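Local atomic coordinates of probable starch synthase 4, chloroplastic/amyloplastic (Arabidopsis thaliana, PDB entry 6GNE), a protein that is probably a plastid starch synthase with the two-domain GT-B glycosyltransferase fold, and binds adenosine-5'-diphosphate and glycans. Residues His95-Gln100 and Arg126-Leu131; Trp269-Asp274 and Ala406-Ser411; Asp427-Thr432 and Asn439-Gln444. One frame throughout, in Å; residues are numbered along the deposited sequence.

Contact 1: residues His95-Gln100 and Arg126-Leu131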
loop_
_atom_site.group_PDB
_atom_site.type_symbol
_atom_site.label_atom_id
_atom_site.label_comp_id
_atom_site.label_asym_id
_atom_site.label_seq_id
_atom_site.Cartn_x
_atom_site.Cartn_y
_atom_site.Cartn_z
ATOM N N HIS A 95 10.637 16.052 -4.100
ATOM C CA HIS A 95 11.634 16.209 -5.148
ATOM C C HIS A 95 11.365 15.108 -6.154
ATOM O O HIS A 95 11.426 13.937 -5.817
ATOM C CB HIS A 95 13.065 16.090 -4.583
ATOM C CG HIS A 95 13.526 17.318 -3.857
ATOM N ND1 HIS A 95 13.287 17.519 -2.511
ATOM C CD2 HIS A 95 14.177 18.427 -4.301
ATOM C CE1 HIS A 95 13.786 18.694 -2.157
ATOM N NE2 HIS A 95 14.320 19.269 -3.223
ATOM N N PHE A 96 11.037 15.490 -7.382
ATOM C CA PHE A 96 10.812 14.551 -8.474
ATOM C C PHE A 96 12.033 14.530 -9.380
ATOM O O PHE A 96 12.461 15.570 -9.876
ATOM C CB PHE A 96 9.610 14.969 -9.316
ATOM C CG PHE A 96 8.343 15.203 -8.548
ATOM C CD1 PHE A 96 8.056 16.449 -8.034
ATOM C CD2 PHE A 96 7.421 14.191 -8.392
ATOM C CE1 PHE A 96 6.879 16.674 -7.360
ATOM C CE2 PHE A 96 6.230 14.404 -7.714
ATOM C CZ PHE A 96 5.973 15.648 -7.186
ATOM N N ILE A 97 12.605 13.355 -9.603
ATOM C CA ILE A 97 13.801 13.230 -10.438
ATOM C C ILE A 97 13.373 12.888 -11.859
ATOM O O ILE A 97 12.697 11.887 -12.079
ATOM C CB ILE A 97 14.764 12.167 -9.867
ATOM C CG1 ILE A 97 15.139 12.516 -8.409
ATOM C CG2 ILE A 97 16.024 12.065 -10.686
ATOM C CD1 ILE A 97 16.183 11.578 -7.808
ATOM N N GLU A 98 13.752 13.735 -12.811
ATOM C CA GLU A 98 13.549 13.474 -14.244
ATOM C C GLU A 98 14.879 13.121 -14.943
ATOM O O GLU A 98 15.636 14.019 -15.293
ATOM C CB GLU A 98 12.892 14.679 -14.911
ATOM C CG GLU A 98 12.347 14.370 -16.281
ATOM C CD GLU A 98 11.688 15.539 -16.983
ATOM O OE1 GLU A 98 11.739 16.738 -16.556
ATOM O OE2 GLU A 98 11.134 15.206 -18.041
ATOM N N PRO A 99 15.166 11.819 -15.144
ATOM C CA PRO A 99 16.442 11.481 -15.794
ATOM C C PRO A 99 16.495 11.824 -17.270
ATOM O O PRO A 99 15.491 11.774 -17.978
ATOM C CB PRO A 99 16.563 9.966 -15.599
ATOM C CG PRO A 99 15.637 9.651 -14.469
ATOM C CD PRO A 99 14.486 10.614 -14.646
ATOM N N GLN A 100 17.684 12.202 -17.703
ATOM C CA GLN A 100 17.977 12.515 -19.097
ATOM C C GLN A 100 18.975 11.411 -19.470
ATOM O O GLN A 100 20.179 11.648 -19.651
ATOM C CB GLN A 100 18.611 13.919 -19.236
ATOM C CG GLN A 100 17.997 15.057 -18.424
ATOM C CD GLN A 100 17.046 15.927 -19.213
ATOM O OE1 GLN A 100 17.392 17.049 -19.593
ATOM N NE2 GLN A 100 15.849 15.407 -19.468
ATOM N N ARG A 126 20.166 5.409 -7.111
ATOM C CA ARG A 126 21.469 6.071 -7.160
ATOM C C ARG A 126 21.298 7.579 -7.256
ATOM O O ARG A 126 21.830 8.314 -6.424
ATOM C CB ARG A 126 22.314 5.577 -8.338
ATOM C CG ARG A 126 23.706 6.184 -8.431
ATOM C CD ARG A 126 24.541 5.772 -7.227
ATOM N NE ARG A 126 25.782 6.541 -7.081
ATOM C CZ ARG A 126 26.986 6.169 -7.498
ATOM N NH1 ARG A 126 27.183 5.048 -8.194
ATOM N NH2 ARG A 126 28.012 6.968 -7.254
ATOM N N ALA A 127 20.537 8.024 -8.254
ATOM C CA ALA A 127 20.272 9.439 -8.453
ATOM C C ALA A 127 19.673 10.103 -7.221
ATOM O O ALA A 127 19.974 11.263 -6.960
ATOM C CB ALA A 127 19.374 9.648 -9.664
ATOM N N ALA A 128 18.846 9.380 -6.455
ATOM C CA ALA A 128 18.252 9.940 -5.228
ATOM C C ALA A 128 19.291 10.295 -4.172
ATOM O O ALA A 128 19.260 11.379 -3.579
ATOM C CB ALA A 128 17.228 8.988 -4.644
ATOM N N LEU A 129 20.206 9.376 -3.935
ATOM C CA LEU A 129 21.340 9.637 -3.032
ATOM C C LEU A 129 22.258 10.756 -3.530
ATOM O O LEU A 129 22.729 11.572 -2.742
ATOM C CB LEU A 129 22.152 8.356 -2.804
ATOM C CG LEU A 129 21.401 7.342 -1.947
ATOM C CD1 LEU A 129 22.142 6.019 -1.937
ATOM C CD2 LEU A 129 21.160 7.894 -0.540
ATOM N N GLU A 130 22.483 10.779 -4.836
ATOM C CA GLU A 130 23.264 11.826 -5.492
ATOM C C GLU A 130 22.633 13.207 -5.293
ATOM O O GLU A 130 23.316 14.140 -4.962
ATOM C CB GLU A 130 23.401 11.490 -6.980
ATOM C CG GLU A 130 24.573 12.123 -7.687
ATOM C CD GLU A 130 25.887 11.708 -7.097
ATOM O OE1 GLU A 130 26.521 12.552 -6.442
ATOM O OE2 GLU A 130 26.284 10.514 -7.284
ATOM N N LEU A 131 21.327 13.306 -5.443
ATOM C CA LEU A 131 20.629 14.558 -5.162
ATOM C C LEU A 131 20.872 15.010 -3.732
ATOM O O LEU A 131 21.116 16.188 -3.502
ATOM C CB LEU A 131 19.122 14.446 -5.456
ATOM C CG LEU A 131 18.142 15.473 -4.854
ATOM C CD1 LEU A 131 18.374 16.891 -5.381
ATOM C CD2 LEU A 131 16.713 15.018 -5.112
#
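I97 and L131 bury the most surface in this contact, and H95 is third. I97 reaches from strand 92-100 to the backbone of helix 117-134. Its CD1 is anti to CA (chi2 -175°) and makes the close contacts. It lies 3.7 Å from A128 CA and 3.8 Å from A127 C. The two alanines offer only methyl groups, and I97 CD1 stands 4.2 Å from A127 CB and 4.2 Å from A128 CB. The small residues thus let the tip of the isoleucine approach the main chain of the helix.

L131 follows A128 by three positions along the helix, and its CB points toward the strand. Its CG is anti to the backbone N (chi1 162°). CD2 is the branch that meets the strand. It rests 3.8 Å from H95 CB and 4.1 Å from H95 CG. The two side chains cross at about a right angle, and the methyl approaches the imidazole obliquely. The same L131 CD2 is 4.4 Å from I97 CD1, so it bridges the two strand residues. H95 and I97 are two apart, and both send CB toward the helix.

The contact belongs to the N-terminal, Rossmann-like domain of the GT-B fold. Helix 117-134 follows strand 92-100, packs on the mixed beta-sheet through apolar side chains, and precedes strand 141-145. The two short axes approach to 9.8 Å at an angle of 121° between their directions. Strand 92-100 is held among its neighbours by backbone hydrogen bonds, H95 and I97 to L50 and F96 to W85. On the helix, A127 also touches S73 of strand 64-75, and L129 packs on L155 of helix 152-160.

Contact 2: residues Trp269-Asp274 and Ala406-Ser411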
loop_
_atom_site.group_PDB
_atom_site.type_symbol
_atom_site.label_atom_id
_atom_site.label_comp_id
_atom_site.label_asym_id
_atom_site.label_seq_id
_atom_site.Cartn_x
_atom_site.Cartn_y
_atom_site.Cartn_z
ATOM N N TRP A 269 -9.112 10.321 4.061
ATOM C CA TRP A 269 -10.201 9.338 4.190
ATOM C C TRP A 269 -11.084 9.706 5.374
ATOM O O TRP A 269 -10.865 9.247 6.489
ATOM C CB TRP A 269 -9.623 7.933 4.287
ATOM C CG TRP A 269 -8.871 7.551 3.044
ATOM C CD1 TRP A 269 -7.510 7.537 2.868
ATOM C CD2 TRP A 269 -9.433 7.153 1.802
ATOM N NE1 TRP A 269 -7.195 7.142 1.587
ATOM C CE2 TRP A 269 -8.363 6.921 0.910
ATOM C CE3 TRP A 269 -10.739 6.999 1.341
ATOM C CZ2 TRP A 269 -8.572 6.519 -0.404
ATOM C CZ3 TRP A 269 -10.944 6.603 0.047
ATOM C CH2 TRP A 269 -9.876 6.361 -0.813
ATOM N N ASN A 270 -12.051 10.585 5.125
ATOM C CA ASN A 270 -12.950 11.083 6.165
ATOM C C ASN A 270 -14.313 11.374 5.557
ATOM O O ASN A 270 -14.440 12.331 4.792
ATOM C CB ASN A 270 -12.392 12.370 6.789
ATOM C CG ASN A 270 -13.241 12.899 7.947
ATOM O OD1 ASN A 270 -14.340 12.419 8.239
ATOM N ND2 ASN A 270 -12.730 13.908 8.596
ATOM N N PRO A 271 -15.342 10.584 5.911
ATOM C CA PRO A 271 -16.670 10.806 5.319
ATOM C C PRO A 271 -17.290 12.208 5.584
ATOM O O PRO A 271 -18.110 12.677 4.800
ATOM C CB PRO A 271 -17.520 9.705 5.965
ATOM C CG PRO A 271 -16.852 9.431 7.268
ATOM C CD PRO A 271 -15.390 9.513 6.918
ATOM N N ALA A 272 -16.901 12.844 6.687
ATOM C CA ALA A 272 -17.417 14.158 7.067
ATOM C C ALA A 272 -16.975 15.284 6.150
ATOM O O ALA A 272 -17.662 16.299 6.074
ATOM C CB ALA A 272 -17.035 14.487 8.512
ATOM N N THR A 273 -15.820 15.124 5.506
ATOM C CA THR A 273 -15.245 16.188 4.673
ATOM C C THR A 273 -14.801 15.695 3.319
ATOM O O THR A 273 -14.039 16.364 2.674
ATOM C CB THR A 273 -13.992 16.824 5.349
ATOM O OG1 THR A 273 -12.987 15.828 5.521
ATOM C CG2 THR A 273 -14.316 17.403 6.690
ATOM N N ASP A 274 -15.248 14.527 2.887
ATOM C CA ASP A 274 -14.738 13.927 1.647
ATOM C C ASP A 274 -15.332 14.717 0.450
ATOM O O ASP A 274 -16.565 14.764 0.279
ATOM C CB ASP A 274 -15.106 12.442 1.587
ATOM C CG ASP A 274 -14.447 11.711 0.459
ATOM O OD1 ASP A 274 -14.113 12.322 -0.581
ATOM O OD2 ASP A 274 -14.275 10.481 0.605
ATOM N N ALA A 406 -12.873 1.079 4.510
ATOM C CA ALA A 406 -14.268 0.667 4.587
ATOM C C ALA A 406 -14.872 0.957 5.971
ATOM O O ALA A 406 -15.922 1.590 6.072
ATOM C CB ALA A 406 -14.417 -0.799 4.241
ATOM N N MET A 407 -14.205 0.523 7.035
ATOM C CA MET A 407 -14.723 0.758 8.382
ATOM C C MET A 407 -14.811 2.256 8.743
ATOM O O MET A 407 -15.734 2.701 9.423
ATOM C CB MET A 407 -13.864 0.030 9.404
ATOM C CG MET A 407 -14.095 -1.465 9.382
ATOM S SD MET A 407 -13.311 -2.343 10.720
ATOM C CE MET A 407 -11.610 -2.355 10.171
ATOM N N ARG A 408 -13.858 3.031 8.248
ATOM C CA ARG A 408 -13.880 4.470 8.418
ATOM C C ARG A 408 -15.138 5.073 7.791
ATOM O O ARG A 408 -15.677 6.023 8.331
ATOM C CB ARG A 408 -12.598 5.071 7.815
ATOM C CG ARG A 408 -12.475 6.583 7.766
ATOM C CD ARG A 408 -12.380 7.172 9.151
ATOM N NE ARG A 408 -11.903 8.552 9.086
ATOM C CZ ARG A 408 -12.172 9.521 9.966
ATOM N NH1 ARG A 408 -12.929 9.291 11.018
ATOM N NH2 ARG A 408 -11.643 10.734 9.794
ATOM N N TYR A 409 -15.590 4.505 6.675
ATOM C CA TYR A 409 -16.802 4.935 5.961
ATOM C C TYR A 409 -18.042 4.103 6.346
ATOM O O TYR A 409 -19.069 4.144 5.666
ATOM C CB TYR A 409 -16.554 4.892 4.429
ATOM C CG TYR A 409 -15.708 6.036 3.933
ATOM C CD1 TYR A 409 -14.377 6.144 4.280
ATOM C CD2 TYR A 409 -16.246 7.048 3.135
ATOM C CE1 TYR A 409 -13.597 7.216 3.837
ATOM C CE2 TYR A 409 -15.472 8.134 2.691
ATOM C CZ TYR A 409 -14.155 8.206 3.052
ATOM O OH TYR A 409 -13.367 9.234 2.639
ATOM N N GLY A 410 -17.947 3.361 7.441
ATOM C CA GLY A 410 -19.062 2.609 7.980
ATOM C C GLY A 410 -19.424 1.298 7.293
ATOM O O GLY A 410 -20.451 0.705 7.659
ATOM N N SER A 411 -18.623 0.857 6.310
ATOM C CA SER A 411 -18.886 -0.393 5.601
ATOM C C SER A 411 -18.200 -1.525 6.370
ATOM O O SER A 411 -17.005 -1.433 6.665
ATOM C CB SER A 411 -18.386 -0.304 4.151
ATOM O OG SER A 411 -18.717 -1.445 3.366
#
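D274 OD2 is gripped by two groups, the hydroxyl of Y409 and ND1 of H381 in helix 377-386. Y409 OH donates to D274 OD2 at 2.6 Å. It meets the oxygen on the anti side, 33° out of the carboxylate plane. The carboxylate and the phenol ring are turned 79° apart. This buried carboxylate is thus satisfied by two side chains, and its OD1 accepts from F276 N.

Y409 has the largest buried area here. It is the first residue past helix 402-408 to leave helical angles. The side chains of Y409 and W269 cross at about a right angle, with Y409 CE1 3.8 Å from W269 CE3, in the plane of the indole edge. P271 lies over one face of the Y409 ring. Its CD sits above the centre, 4.2 Å from the centroid, a CH-pi contact.

R408 holds the loop through W269 O, and P271 CD also lies over a face of its guanidinium. The arginine chain is bent at chi2. NE gives a hydrogen bond of 2.9 Å to W269 O, within the carbonyl plane and near the guanidinium plane. NH2 bonds to T266 O. N270 OD1 lies over one face of the guanidinium, the amide and guanidinium planes 30° apart, with N270 CG 3.3 Å from R408 NH2. N270 OD1 also accepts from A272 N in an Asx turn.

The side chain of W269 is about 4 Å from the bound adenosine-5'-diphosphate, and its ring stacks with H381. G410 is the C-prime residue of a Schellman motif that ends helix 402-408. The loop 269-274 follows strand 257-259 and precedes helix 287-300, whose K289 bonds to Y409 O. P271 also touches M477 of helix 466-477, while Y409 packs against Y384 and A385 of helix 377-386.

Contact 3: residues Asp427-Thr432 and Asn439-Gln444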
loop_
_atom_site.group_PDB
_atom_site.type_symbol
_atom_site.label_atom_id
_atom_site.label_comp_id
_atom_site.label_asym_id
_atom_site.label_seq_id
_atom_site.Cartn_x
_atom_site.Cartn_y
_atom_site.Cartn_z
ATOM N N ASP A 427 -14.182 -10.848 14.174
ATOM C CA ASP A 427 -15.545 -11.369 14.057
ATOM C C ASP A 427 -16.423 -11.047 15.273
ATOM O O ASP A 427 -16.053 -11.359 16.411
ATOM C CB ASP A 427 -15.482 -12.896 13.843
ATOM C CG ASP A 427 -16.764 -13.469 13.300
ATOM O OD1 ASP A 427 -17.679 -13.771 14.092
ATOM O OD2 ASP A 427 -16.845 -13.649 12.064
ATOM N N ILE A 428 -17.586 -10.451 15.012
ATOM C CA ILE A 428 -18.560 -10.113 16.079
ATOM C C ILE A 428 -19.228 -11.325 16.757
ATOM O O ILE A 428 -19.732 -11.178 17.862
ATOM C CB ILE A 428 -19.657 -9.112 15.627
ATOM C CG1 ILE A 428 -20.668 -9.766 14.670
ATOM C CG2 ILE A 428 -19.017 -7.894 14.981
ATOM C CD1 ILE A 428 -21.762 -8.848 14.144
ATOM N N ASP A 429 -19.211 -12.498 16.119
ATOM C CA ASP A 429 -19.728 -13.730 16.723
ATOM C C ASP A 429 -18.669 -14.589 17.475
ATOM O O ASP A 429 -19.029 -15.599 18.039
ATOM C CB ASP A 429 -20.499 -14.569 15.686
ATOM C CG ASP A 429 -21.759 -13.833 15.114
ATOM O OD1 ASP A 429 -22.452 -13.052 15.823
ATOM O OD2 ASP A 429 -22.083 -14.051 13.910
ATOM N N ASP A 430 -17.402 -14.200 17.527
ATOM C CA ASP A 430 -16.380 -14.939 18.326
ATOM C C ASP A 430 -16.284 -14.381 19.768
ATOM O O ASP A 430 -15.744 -13.286 20.004
ATOM C CB ASP A 430 -15.010 -14.841 17.619
ATOM C CG ASP A 430 -13.908 -15.687 18.289
ATOM O OD1 ASP A 430 -14.122 -16.267 19.375
ATOM O OD2 ASP A 430 -12.799 -15.741 17.712
ATOM N N ASP A 431 -16.798 -15.139 20.724
ATOM C CA ASP A 431 -16.819 -14.735 22.142
ATOM C C ASP A 431 -15.431 -14.472 22.712
ATOM O O ASP A 431 -15.295 -13.598 23.559
ATOM C CB ASP A 431 -17.505 -15.796 23.030
ATOM C CG ASP A 431 -18.976 -16.030 22.663
ATOM O OD1 ASP A 431 -19.466 -15.412 21.680
ATOM O OD2 ASP A 431 -19.649 -16.836 23.345
ATOM N N THR A 432 -14.412 -15.214 22.253
ATOM C CA THR A 432 -13.032 -15.072 22.768
ATOM C C THR A 432 -12.398 -13.734 22.492
ATOM O O THR A 432 -11.449 -13.374 23.184
ATOM C CB THR A 432 -12.034 -16.146 22.234
ATOM O OG1 THR A 432 -11.776 -15.933 20.835
ATOM C CG2 THR A 432 -12.558 -17.558 22.479
ATOM N N ASN A 439 -15.482 -5.944 15.078
ATOM C CA ASN A 439 -15.856 -4.946 14.063
ATOM C C ASN A 439 -16.323 -5.485 12.736
ATOM O O ASN A 439 -16.551 -4.697 11.837
ATOM C CB ASN A 439 -14.672 -4.001 13.824
ATOM C CG ASN A 439 -13.424 -4.734 13.338
ATOM O OD1 ASN A 439 -13.483 -5.929 12.976
ATOM N ND2 ASN A 439 -12.303 -4.020 13.301
ATOM N N GLY A 440 -16.477 -6.796 12.585
ATOM C CA GLY A 440 -16.792 -7.358 11.269
ATOM C C GLY A 440 -16.979 -8.853 11.284
ATOM O O GLY A 440 -17.450 -9.436 12.269
ATOM N N PHE A 441 -16.625 -9.479 10.168
ATOM C CA PHE A 441 -16.796 -10.921 9.992
ATOM C C PHE A 441 -15.565 -11.503 9.358
ATOM O O PHE A 441 -15.028 -10.919 8.436
ATOM C CB PHE A 441 -17.990 -11.189 9.077
ATOM C CG PHE A 441 -19.280 -10.667 9.618
ATOM C CD1 PHE A 441 -19.677 -9.383 9.334
ATOM C CD2 PHE A 441 -20.072 -11.465 10.408
ATOM C CE1 PHE A 441 -20.850 -8.882 9.840
ATOM C CE2 PHE A 441 -21.265 -10.980 10.915
ATOM C CZ PHE A 441 -21.646 -9.663 10.649
ATOM N N THR A 442 -15.109 -12.652 9.882
ATOM C CA THR A 442 -13.918 -13.319 9.358
ATOM C C THR A 442 -14.145 -14.777 9.051
ATOM O O THR A 442 -15.106 -15.363 9.465
ATOM C CB THR A 442 -12.698 -13.164 10.318
ATOM O OG1 THR A 442 -12.877 -13.896 11.542
ATOM C CG2 THR A 442 -12.406 -11.697 10.645
ATOM N N PHE A 443 -13.237 -15.360 8.293
ATOM C CA PHE A 443 -13.195 -16.821 8.086
ATOM C C PHE A 443 -11.750 -17.284 7.929
ATOM O O PHE A 443 -10.877 -16.497 7.538
ATOM C CB PHE A 443 -14.055 -17.227 6.876
ATOM C CG PHE A 443 -13.600 -16.666 5.568
ATOM C CD1 PHE A 443 -13.909 -15.371 5.190
ATOM C CD2 PHE A 443 -12.870 -17.453 4.693
ATOM C CE1 PHE A 443 -13.502 -14.877 3.972
ATOM C CE2 PHE A 443 -12.429 -16.963 3.458
ATOM C CZ PHE A 443 -12.740 -15.670 3.099
ATOM N N GLN A 444 -11.511 -18.556 8.219
ATOM C CA GLN A 444 -10.182 -19.108 8.203
ATOM C C GLN A 444 -9.786 -19.628 6.807
ATOM O O GLN A 444 -8.896 -19.093 6.165
ATOM C CB GLN A 444 -10.054 -20.186 9.280
ATOM C CG GLN A 444 -8.611 -20.577 9.619
ATOM C CD GLN A 444 -7.749 -19.383 10.144
ATOM O OE1 GLN A 444 -7.814 -19.034 11.356
ATOM N NE2 GLN A 444 -6.955 -18.737 9.224
HETATM O O HOH W 1 -11.855 -12.766 13.679
#
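A type I turn from D427 to D430 docks beside edge strand 441-443, the last strand of the parallel beta-sheet in the C-terminal, Rossmann-like domain of the GT-B fold. A single beta bridge joins D427 to G440. I428 N donates to G440 O at 2.9 Å, and D427 CA makes a CA-H...O contact with the same oxygen at 3.2 Å.

The D427 side chain adds a second tie. Its CG is anti to the backbone N (chi1 -163°). OD2 accepts from T442 N at 3.0 Å through its anti lone pair, in a nearly straight bond (169°). OD1 accepts from D429 N at 2.8 Å, an Asx turn within the loop. One carboxylate thus fixes both the turn and the strand. A water also links D427 N and T442 OG1.

I428 supplies the apolar part. Its CD1 lies 3.6 Å from F441 CZ, approaching the ring obliquely. Its CG2 packs beside the strand backbone, 3.5 Å from G440 O.

R457 of helix 448-464 forms salt bridges with D427 OD2 and D429 OD2, which probably favours the charged form of both aspartates. F441 packs on R457 and A458 of that helix, and I428 on H461. Toward the interior of the beta-sheet, F441 makes backbone hydrogen bonds to P413 and A415, and F443 to A415, which join strand 441-443 to strand 412-416. I428 also touches L472 of helix 466-477.

The three contacts follow one another along the chain, each closing before the next opens. Contact 1 belongs to the N-terminal half of the GT-B fold. Contact 3 lies at the edge of the parallel beta-sheet in the C-terminal half. Their centres are about 47 Å apart, on opposite sides of the chain's centre. Contact 2 brings the loop 269-274 onto the end of helix 402-408 in the C-terminal half, next to the bound nucleotide. Its centre is about 36 Å from that of contact 1 and about 22 Å from that of contact 3. Contacts 2 and 3 touch, with M407 SD 3.2 Å from N439 ND2. Strand 412-416, which follows helix 402-408, pairs with strand 441-443. Helix 466-477 packs on both contacts.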